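Local coordinates for protein metallo-carboxypeptidase (Pseudomonas aeruginosa, PDB 4A39) that probably removes C-terminal amino acids from peptides or proteins as a zinc-dependent carboxypeptidase of the M14 family, related to mammalian cytosolic carboxypeptidases, at residues Leu147-Leu160 with Tyr215-His227. Sequence-based numbering, arbitrary orientation.
Sequences LAVGTSVQGRDIEL and YLVPNMNPDGAFH
The guanidinium of Arg-156 has Phe-226 CB over one face, 4.0 Å above its plane, and Asp-223 OD1 at its edge. The Phe-226 ring, tilted only 26° from that plane, is reached obliquely by Arg-156 NH2, 3.2 Å from Phe-226 CD2. The Asp-223 carboxylate stands steeply to the guanidinium, at 73°, so the salt bridge from Arg-156 NH1 to Asp-223 OD1 (2.9 Å) lies in the arginine plane but arrives from above the acid's. Ser-152 OG donates to the same Asp-223 OD1 over 2.7 Å from the opposite face, on the syn side. Gln-154 N donates to Asp-223 OD2 (2.9 Å), nearly straight. Ser-152 OG, set by chi1 of 71° between its own N and carbonyl carbon, also accepts from Arg-156 N, which joins the two ends of the loop across the type I turn 152-155.

Farther along, Ile-158 CG2 meets Val-217 CG1 and Leu-160 CD1 packs on Val-217 CG2 (3.8 Å). Strands 157-160 and 215-217 run antiparallel, with Leu-216 hydrogen-bonded to Leu-161 through the backbone. Where they diverge, one water bridges Asp-157 O and Asn-219 O; a second links Glu-159 O with Asn-219 N. The Met-220 side chain lies about 10 Å from the zinc ion.

Helix 222-226, N-capped by Asn-221, is thus anchored to the hairpin at the sheet edge by three donors gripping one buried carboxylate, Asp-223, which probably stays ionised.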
loop_
_atom_site.group_PDB
_atom_site.type_symbol
_atom_site.label_atom_id
_atom_site.label_comp_id
_atom_site.label_asym_id
_atom_site.label_seq_id
_atom_site.Cartn_x
_atom_site.Cartn_y
_atom_site.Cartn_z
ATOM N N LEU A 147 -18.752 -1.105 10.059
ATOM C CA LEU A 147 -19.208 -2.391 10.573
ATOM C C LEU A 147 -18.589 -2.759 11.911
ATOM O O LEU A 147 -19.281 -3.204 12.828
ATOM C CB LEU A 147 -18.902 -3.499 9.561
ATOM C CG LEU A 147 -19.373 -4.897 9.965
ATOM C CD1 LEU A 147 -20.883 -4.888 10.163
ATOM C CD2 LEU A 147 -18.981 -5.906 8.900
ATOM N N ALA A 148 -17.281 -2.576 12.016
ATOM C CA ALA A 148 -16.555 -2.899 13.236
ATOM C C ALA A 148 -15.312 -2.030 13.340
ATOM O O ALA A 148 -14.953 -1.335 12.393
ATOM C CB ALA A 148 -16.160 -4.367 13.224
ATOM N N VAL A 149 -14.655 -2.071 14.493
ATOM C CA VAL A 149 -13.445 -1.291 14.692
ATOM C C VAL A 149 -12.471 -2.054 15.589
ATOM O O VAL A 149 -12.844 -2.536 16.664
ATOM C CB VAL A 149 -13.767 0.105 15.308
ATOM C CG1 VAL A 149 -14.365 -0.047 16.698
ATOM C CG2 VAL A 149 -12.516 0.958 15.341
ATOM N N GLY A 150 -11.232 -2.188 15.125
ATOM C CA GLY A 150 -10.210 -2.878 15.894
ATOM C C GLY A 150 -9.312 -1.874 16.595
ATOM O O GLY A 150 -9.423 -0.667 16.368
ATOM N N THR A 151 -8.412 -2.363 17.441
ATOM C CA THR A 151 -7.513 -1.486 18.177
ATOM C C THR A 151 -6.065 -1.933 18.022
ATOM O O THR A 151 -5.719 -3.078 18.311
ATOM C CB THR A 151 -7.887 -1.462 19.669
ATOM O OG1 THR A 151 -9.250 -1.039 19.806
ATOM C CG2 THR A 151 -6.989 -0.508 20.435
ATOM N N SER A 152 -5.223 -1.017 17.556
ATOM C CA SER A 152 -3.810 -1.313 17.353
ATOM C C SER A 152 -3.078 -1.427 18.685
ATOM O O SER A 152 -3.619 -1.093 19.739
ATOM C CB SER A 152 -3.159 -0.210 16.521
ATOM O OG SER A 152 -3.056 0.983 17.282
ATOM N N VAL A 153 -1.839 -1.895 18.633
ATOM C CA VAL A 153 -1.036 -2.039 19.837
ATOM C C VAL A 153 -1.001 -0.747 20.651
ATOM O O VAL A 153 -1.111 -0.774 21.885
ATOM C CB VAL A 153 0.406 -2.454 19.482
ATOM C CG1 VAL A 153 1.287 -2.396 20.721
ATOM C CG2 VAL A 153 0.407 -3.855 18.892
ATOM N N GLN A 154 -0.873 0.385 19.964
ATOM C CA GLN A 154 -0.804 1.673 20.644
ATOM C C GLN A 154 -2.129 2.425 20.774
ATOM O O GLN A 154 -2.144 3.619 21.064
ATOM C CB GLN A 154 0.241 2.562 19.968
ATOM C CG GLN A 154 1.625 1.921 19.911
ATOM C CD GLN A 154 2.689 2.891 19.452
ATOM O OE1 GLN A 154 2.483 3.640 18.503
ATOM N NE2 GLN A 154 3.840 2.879 20.125
ATOM N N GLY A 155 -3.240 1.730 20.548
ATOM C CA GLY A 155 -4.542 2.360 20.706
ATOM C C GLY A 155 -5.093 3.220 19.585
ATOM O O GLY A 155 -5.784 4.204 19.847
ATOM N N ARG A 156 -4.789 2.865 18.343
ATOM C CA ARG A 156 -5.309 3.605 17.199
ATOM C C ARG A 156 -6.389 2.743 16.541
ATOM O O ARG A 156 -6.331 1.514 16.601
ATOM C CB ARG A 156 -4.182 3.921 16.211
ATOM C CG ARG A 156 -3.136 4.883 16.772
ATOM C CD ARG A 156 -2.167 5.362 15.699
ATOM N NE ARG A 156 -1.271 6.401 16.205
ATOM C CZ ARG A 156 -0.203 6.172 16.965
ATOM N NH1 ARG A 156 0.121 4.932 17.310
ATOM N NH2 ARG A 156 0.535 7.189 17.391
ATOM N N ASP A 157 -7.380 3.387 15.931
ATOM C CA ASP A 157 -8.483 2.672 15.292
ATOM C C ASP A 157 -8.150 1.925 14.004
ATOM O O ASP A 157 -7.402 2.420 13.165
ATOM C CB ASP A 157 -9.635 3.631 14.965
ATOM C CG ASP A 157 -10.435 4.040 16.185
ATOM O OD1 ASP A 157 -10.503 3.246 17.141
ATOM O OD2 ASP A 157 -11.018 5.145 16.171
ATOM N N ILE A 158 -8.736 0.738 13.859
ATOM C CA ILE A 158 -8.598 -0.075 12.651
ATOM C C ILE A 158 -10.042 -0.223 12.162
ATOM O O ILE A 158 -10.721 -1.192 12.498
ATOM C CB ILE A 158 -8.048 -1.495 12.939
ATOM C CG1 ILE A 158 -6.754 -1.423 13.752
ATOM C CG2 ILE A 158 -7.810 -2.225 11.624
ATOM C CD1 ILE A 158 -5.611 -0.798 13.019
ATOM N N GLU A 159 -10.520 0.740 11.383
ATOM C CA GLU A 159 -11.897 0.688 10.898
ATOM C C GLU A 159 -12.164 -0.354 9.824
ATOM O O GLU A 159 -11.371 -0.527 8.902
ATOM C CB GLU A 159 -12.333 2.053 10.356
ATOM C CG GLU A 159 -12.301 3.172 11.382
ATOM C CD GLU A 159 -11.042 4.006 11.293
ATOM O OE1 GLU A 159 -9.988 3.453 10.910
ATOM O OE2 GLU A 159 -11.107 5.213 11.618
ATOM N N LEU A 160 -13.293 -1.046 9.962
ATOM C CA LEU A 160 -13.739 -2.027 8.981
ATOM C C LEU A 160 -15.032 -1.438 8.433
ATOM O O LEU A 160 -16.035 -1.346 9.148
ATOM C CB LEU A 160 -14.027 -3.386 9.631
ATOM C CG LEU A 160 -14.753 -4.417 8.755
ATOM C CD1 LEU A 160 -14.012 -4.602 7.436
ATOM C CD2 LEU A 160 -14.863 -5.738 9.504
ATOM N N TYR A 215 -16.237 -5.228 2.001
ATOM C CA TYR A 215 -15.696 -5.161 3.358
ATOM C C TYR A 215 -14.310 -4.555 3.159
ATOM O O TYR A 215 -13.413 -5.193 2.598
ATOM C CB TYR A 215 -15.607 -6.563 3.963
ATOM C CG TYR A 215 -16.960 -7.149 4.320
ATOM C CD1 TYR A 215 -17.845 -7.568 3.327
ATOM C CD2 TYR A 215 -17.360 -7.268 5.649
ATOM C CE1 TYR A 215 -19.096 -8.094 3.648
ATOM C CE2 TYR A 215 -18.612 -7.795 5.983
ATOM C CZ TYR A 215 -19.470 -8.206 4.979
ATOM O OH TYR A 215 -20.697 -8.747 5.301
ATOM N N LEU A 216 -14.144 -3.323 3.630
ATOM C CA LEU A 216 -12.905 -2.581 3.426
ATOM C C LEU A 216 -12.162 -2.147 4.679
ATOM O O LEU A 216 -12.763 -1.640 5.621
ATOM C CB LEU A 216 -13.215 -1.322 2.613
ATOM C CG LEU A 216 -14.149 -1.451 1.407
ATOM C CD1 LEU A 216 -14.494 -0.064 0.887
ATOM C CD2 LEU A 216 -13.492 -2.293 0.329
ATOM N N VAL A 217 -10.846 -2.334 4.668
ATOM C CA VAL A 217 -9.994 -1.899 5.773
ATOM C C VAL A 217 -8.946 -0.983 5.146
ATOM O O VAL A 217 -7.936 -1.453 4.632
ATOM C CB VAL A 217 -9.268 -3.074 6.463
ATOM C CG1 VAL A 217 -8.329 -2.534 7.536
ATOM C CG2 VAL A 217 -10.282 -4.028 7.096
ATOM N N PRO A 218 -9.184 0.341 5.171
ATOM C CA PRO A 218 -8.278 1.350 4.607
ATOM C C PRO A 218 -6.827 1.304 5.084
ATOM O O PRO A 218 -5.912 1.591 4.306
ATOM C CB PRO A 218 -8.961 2.664 4.969
ATOM C CG PRO A 218 -10.410 2.297 4.911
ATOM C CD PRO A 218 -10.431 0.973 5.637
ATOM N N ASN A 219 -6.610 0.980 6.356
ATOM C CA ASN A 219 -5.242 0.894 6.866
ATOM C C ASN A 219 -5.092 -0.116 7.997
ATOM O O ASN A 219 -5.661 0.035 9.084
ATOM C CB ASN A 219 -4.735 2.267 7.314
ATOM C CG ASN A 219 -3.236 2.275 7.542
ATOM O OD1 ASN A 219 -2.742 1.707 8.515
ATOM N ND2 ASN A 219 -2.499 2.903 6.627
ATOM N N MET A 220 -4.301 -1.147 7.720
ATOM C CA MET A 220 -4.049 -2.245 8.646
ATOM C C MET A 220 -2.951 -2.020 9.674
ATOM O O MET A 220 -2.763 -2.862 10.549
ATOM C CB MET A 220 -3.676 -3.506 7.863
ATOM C CG MET A 220 -4.818 -4.208 7.148
ATOM S SD MET A 220 -5.943 -5.006 8.301
ATOM C CE MET A 220 -4.860 -6.263 8.995
ATOM N N ASN A 221 -2.228 -0.908 9.574
ATOM C CA ASN A 221 -1.113 -0.657 10.494
ATOM C C ASN A 221 -0.947 0.833 10.780
ATOM O O ASN A 221 0.049 1.443 10.386
ATOM C CB ASN A 221 0.180 -1.198 9.866
ATOM C CG ASN A 221 1.257 -1.511 10.892
ATOM O OD1 ASN A 221 1.322 -0.905 11.967
ATOM N ND2 ASN A 221 2.128 -2.453 10.548
ATOM N N PRO A 222 -1.920 1.442 11.475
ATOM C CA PRO A 222 -1.832 2.872 11.788
ATOM C C PRO A 222 -0.621 3.252 12.632
ATOM O O PRO A 222 -0.059 4.332 12.445
ATOM C CB PRO A 222 -3.158 3.158 12.494
ATOM C CG PRO A 222 -3.511 1.842 13.115
ATOM C CD PRO A 222 -3.159 0.861 12.017
ATOM N N ASP A 223 -0.218 2.380 13.555
ATOM C CA ASP A 223 0.942 2.675 14.398
ATOM C C ASP A 223 2.199 2.784 13.541
ATOM O O ASP A 223 2.949 3.753 13.638
ATOM C CB ASP A 223 1.162 1.583 15.449
ATOM C CG ASP A 223 0.013 1.462 16.427
ATOM O OD1 ASP A 223 -0.848 2.369 16.474
ATOM O OD2 ASP A 223 -0.014 0.453 17.163
ATOM N N GLY A 224 2.428 1.777 12.706
ATOM C CA GLY A 224 3.601 1.788 11.850
ATOM C C GLY A 224 3.625 2.970 10.897
ATOM O O GLY A 224 4.667 3.585 10.700
ATOM N N ALA A 225 2.483 3.283 10.293
ATOM C CA ALA A 225 2.416 4.399 9.358
ATOM C C ALA A 225 2.777 5.710 10.051
ATOM O O ALA A 225 3.655 6.442 9.595
ATOM C CB ALA A 225 1.021 4.487 8.744
ATOM N N PHE A 226 2.114 5.994 11.167
ATOM C CA PHE A 226 2.377 7.224 11.905
ATOM C C PHE A 226 3.845 7.365 12.311
ATOM O O PHE A 226 4.411 8.459 12.251
ATOM C CB PHE A 226 1.499 7.285 13.159
ATOM C CG PHE A 226 1.747 8.497 14.000
ATOM C CD1 PHE A 226 1.255 9.740 13.616
ATOM C CD2 PHE A 226 2.506 8.404 15.162
ATOM C CE1 PHE A 226 1.520 10.880 14.380
ATOM C CE2 PHE A 226 2.777 9.534 15.931
ATOM C CZ PHE A 226 2.284 10.773 15.539
ATOM N N HIS A 227 4.463 6.264 12.726
ATOM C CA HIS A 227 5.857 6.309 13.159
ATOM C C HIS A 227 6.891 6.253 12.048
ATOM O O HIS A 227 8.095 6.216 12.312
ATOM C CB HIS A 227 6.128 5.203 14.177
ATOM C CG HIS A 227 5.617 5.524 15.546
ATOM N ND1 HIS A 227 4.573 4.842 16.133
ATOM C CD2 HIS A 227 5.972 6.496 16.419
ATOM C CE1 HIS A 227 4.306 5.383 17.309
ATOM N NE2 HIS A 227 5.139 6.387 17.506
HETATM O O HOH W 1 -6.927 2.135 10.417
HETATM O O HOH W 2 -8.876 1.122 8.375
#